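Local coordinates for erythropoietin (Homo sapiens, PDB 1EER), which binds and dimerises the erythropoietin receptor, activating JAK2 and so driving the proliferation and differentiation of red blood cell precursors, at residues A[41-45]-A[130-134]. The protein carries 5 engineered substitutions. Coordinates in Å, arbitrary orientation, origin at the centre of the assembly. Residue numbers count along the deposited sequence, not the author numbering.
Sequences VPDTK and LRTIT
Ile-133, the residue most covered by this contact, meets Val-41 at the end of the short antiparallel two-stranded sheet that joins the two crossover loops of the four-helix-bundle cytokine. Both backbones are extended there, and a single hydrogen bond links them, Val-41 N donating to Ile-133 O at 2.9 Å, almost linearly. The two side chains, both with chi1 in m, lie on the same face, Val-41 CG2 3.6 Å from Ile-133 CG2; Val-41 also touches Ala-73 of helix 56-82. The segments splay from this end, CA 41 to 45 running at 122° to CA 131 to 134. The t chi2 of Ile-133 carries CD1 against the loop, 3.5 Å from Asp-43 CA. Asp-43 (chi1 t) closes an Asx turn, its OD1 accepting from Lys-45 N at 2.9 Å, while OD2 receives both Arg-131 NE and Arg-131 NH2 at 3.2 Å along the guanidinium edge. Lys-45 NZ approaches to 3.5 Å of Arg-131 NH2, a like-charge contact eased by the shared carboxylate, although its bridge to Asp-43 OD2 is long at 3.9 Å. Receptor backbone accepts from Arg-131 NH1. Asp-43 thus ties Arg-131 across the loops, while Lys-45 is held mainly by an acidic receptor side chain.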
ATOM      1  N   VAL A  41     -14.648  17.309   6.807  1.00 24.73           N
ATOM      2  CA  VAL A  41     -13.471  16.511   6.484  1.00 23.09           C
ATOM      3  C   VAL A  41     -12.321  17.428   6.115  1.00 23.03           C
ATOM      4  O   VAL A  41     -12.526  18.610   5.855  1.00 28.16           O
ATOM      5  CB  VAL A  41     -13.767  15.560   5.304  1.00 21.89           C
ATOM      6  CG1 VAL A  41     -14.700  14.452   5.764  1.00 21.39           C
ATOM      7  CG2 VAL A  41     -14.400  16.333   4.154  1.00 17.12           C
ATOM      8  N   PRO A  42     -11.090  16.908   6.092  1.00 23.42           N
ATOM      9  CA  PRO A  42     -10.024  17.846   5.728  1.00 23.00           C
ATOM     10  C   PRO A  42      -9.947  18.043   4.213  1.00 19.13           C
ATOM     11  O   PRO A  42     -10.641  17.369   3.448  1.00 19.27           O
ATOM     12  CB  PRO A  42      -8.762  17.197   6.301  1.00 19.39           C
ATOM     13  CG  PRO A  42      -9.089  15.722   6.373  1.00 17.63           C
ATOM     14  CD  PRO A  42     -10.585  15.548   6.358  1.00 14.54           C
ATOM     15  N   ASP A  43      -9.126  18.987   3.783  1.00 18.73           N
ATOM     16  CA  ASP A  43      -8.950  19.219   2.361  1.00 20.22           C
ATOM     17  C   ASP A  43      -7.787  18.320   1.999  1.00 18.47           C
ATOM     18  O   ASP A  43      -6.783  18.309   2.707  1.00 23.53           O
ATOM     19  CB  ASP A  43      -8.574  20.674   2.084  1.00 21.85           C
ATOM     20  CG  ASP A  43      -8.445  20.968   0.596  1.00 23.34           C
ATOM     21  OD1 ASP A  43      -8.353  20.014  -0.206  1.00 30.38           O
ATOM     22  OD2 ASP A  43      -8.441  22.156   0.226  1.00 31.10           O
ATOM     23  N   THR A  44      -7.911  17.558   0.918  1.00 19.37           N
ATOM     24  CA  THR A  44      -6.824  16.664   0.538  1.00 22.99           C
ATOM     25  C   THR A  44      -6.013  17.104  -0.680  1.00 24.37           C
ATOM     26  O   THR A  44      -5.009  16.474  -1.022  1.00 21.97           O
ATOM     27  CB  THR A  44      -7.336  15.230   0.293  1.00 19.75           C
ATOM     28  OG1 THR A  44      -8.058  15.181  -0.941  1.00 18.81           O
ATOM     29  CG2 THR A  44      -8.244  14.794   1.432  1.00 18.21           C
ATOM     30  N   LYS A  45      -6.421  18.187  -1.329  1.00 21.98           N
ATOM     31  CA  LYS A  45      -5.684  18.622  -2.504  1.00 24.17           C
ATOM     32  C   LYS A  45      -4.288  19.127  -2.182  1.00 20.31           C
ATOM     33  O   LYS A  45      -4.041  19.733  -1.136  1.00 24.64           O
ATOM     34  CB  LYS A  45      -6.463  19.693  -3.271  1.00 22.77           C
ATOM     35  CG  LYS A  45      -6.539  21.058  -2.599  1.00 29.31           C
ATOM     36  CD  LYS A  45      -7.457  22.032  -3.370  1.00 37.49           C
ATOM     37  CE  LYS A  45      -7.324  23.266  -2.471  1.00 41.58           C
ATOM     38  NZ  LYS A  45      -8.059  24.473  -2.844  1.00 37.50           N
ATOM     39  N   LEU A 130     -11.460  29.399   6.666  1.00 51.91           N
ATOM     40  CA  LEU A 130     -11.827  29.782   5.311  1.00 59.63           C
ATOM     41  C   LEU A 130     -11.681  28.584   4.369  1.00 63.63           C
ATOM     42  O   LEU A 130     -10.723  28.497   3.595  1.00 63.16           O
ATOM     43  CB  LEU A 130     -10.944  30.934   4.833  1.00 62.98           C
ATOM     44  CG  LEU A 130     -10.799  32.109   5.804  1.00 67.06           C
ATOM     45  CD1 LEU A 130      -9.546  32.909   5.463  1.00 61.52           C
ATOM     46  CD2 LEU A 130     -12.043  32.984   5.744  1.00 69.74           C
ATOM     47  N   ARG A 131     -12.637  27.661   4.452  1.00 63.20           N
ATOM     48  CA  ARG A 131     -12.641  26.462   3.625  1.00 62.02           C
ATOM     49  C   ARG A 131     -13.866  25.610   3.959  1.00 59.24           C
ATOM     50  O   ARG A 131     -14.921  25.755   3.344  1.00 64.22           O
ATOM     51  CB  ARG A 131     -11.361  25.644   3.865  1.00 62.34           C
ATOM     52  CG  ARG A 131     -10.603  25.231   2.599  1.00 58.27           C
ATOM     53  CD  ARG A 131     -11.539  25.027   1.412  1.00 61.40           C
ATOM     54  NE  ARG A 131     -10.986  24.113   0.417  1.00 58.93           N
ATOM     55  CZ  ARG A 131     -11.567  23.832  -0.746  1.00 55.93           C
ATOM     56  NH1 ARG A 131     -12.725  24.400  -1.063  1.00 54.34           N
ATOM     57  NH2 ARG A 131     -10.989  22.986  -1.591  1.00 47.76           N
ATOM     58  N   THR A 132     -13.710  24.729   4.943  1.00 56.66           N
ATOM     59  CA  THR A 132     -14.770  23.825   5.398  1.00 49.50           C
ATOM     60  C   THR A 132     -15.381  22.936   4.316  1.00 41.63           C
ATOM     61  O   THR A 132     -16.352  23.299   3.640  1.00 39.69           O
ATOM     62  CB  THR A 132     -15.894  24.599   6.122  1.00 49.37           C
ATOM     63  OG1 THR A 132     -15.440  24.960   7.434  1.00 54.16           O
ATOM     64  CG2 THR A 132     -17.141  23.737   6.260  1.00 47.05           C
ATOM     65  N   ILE A 133     -14.784  21.760   4.170  1.00 32.66           N
ATOM     66  CA  ILE A 133     -15.225  20.764   3.211  1.00 26.91           C
ATOM     67  C   ILE A 133     -15.986  19.725   4.018  1.00 23.26           C
ATOM     68  O   ILE A 133     -15.659  19.471   5.178  1.00 19.88           O
ATOM     69  CB  ILE A 133     -14.013  20.081   2.525  1.00 26.66           C
ATOM     70  CG1 ILE A 133     -13.231  21.106   1.712  1.00 28.12           C
ATOM     71  CG2 ILE A 133     -14.479  18.944   1.633  1.00 26.21           C
ATOM     72  CD1 ILE A 133     -11.974  20.560   1.109  1.00 29.74           C
ATOM     73  N   THR A 134     -17.002  19.126   3.414  1.00 22.61           N
ATOM     74  CA  THR A 134     -17.771  18.112   4.112  1.00 24.18           C
ATOM     75  C   THR A 134     -18.172  16.993   3.171  1.00 23.82           C
ATOM     76  O   THR A 134     -17.999  17.085   1.955  1.00 22.24           O
ATOM     77  CB  THR A 134     -19.066  18.691   4.733  1.00 24.76           C
ATOM     78  OG1 THR A 134     -19.959  19.080   3.685  1.00 29.97           O
ATOM     79  CG2 THR A 134     -18.763  19.889   5.615  1.00 19.08           C
TER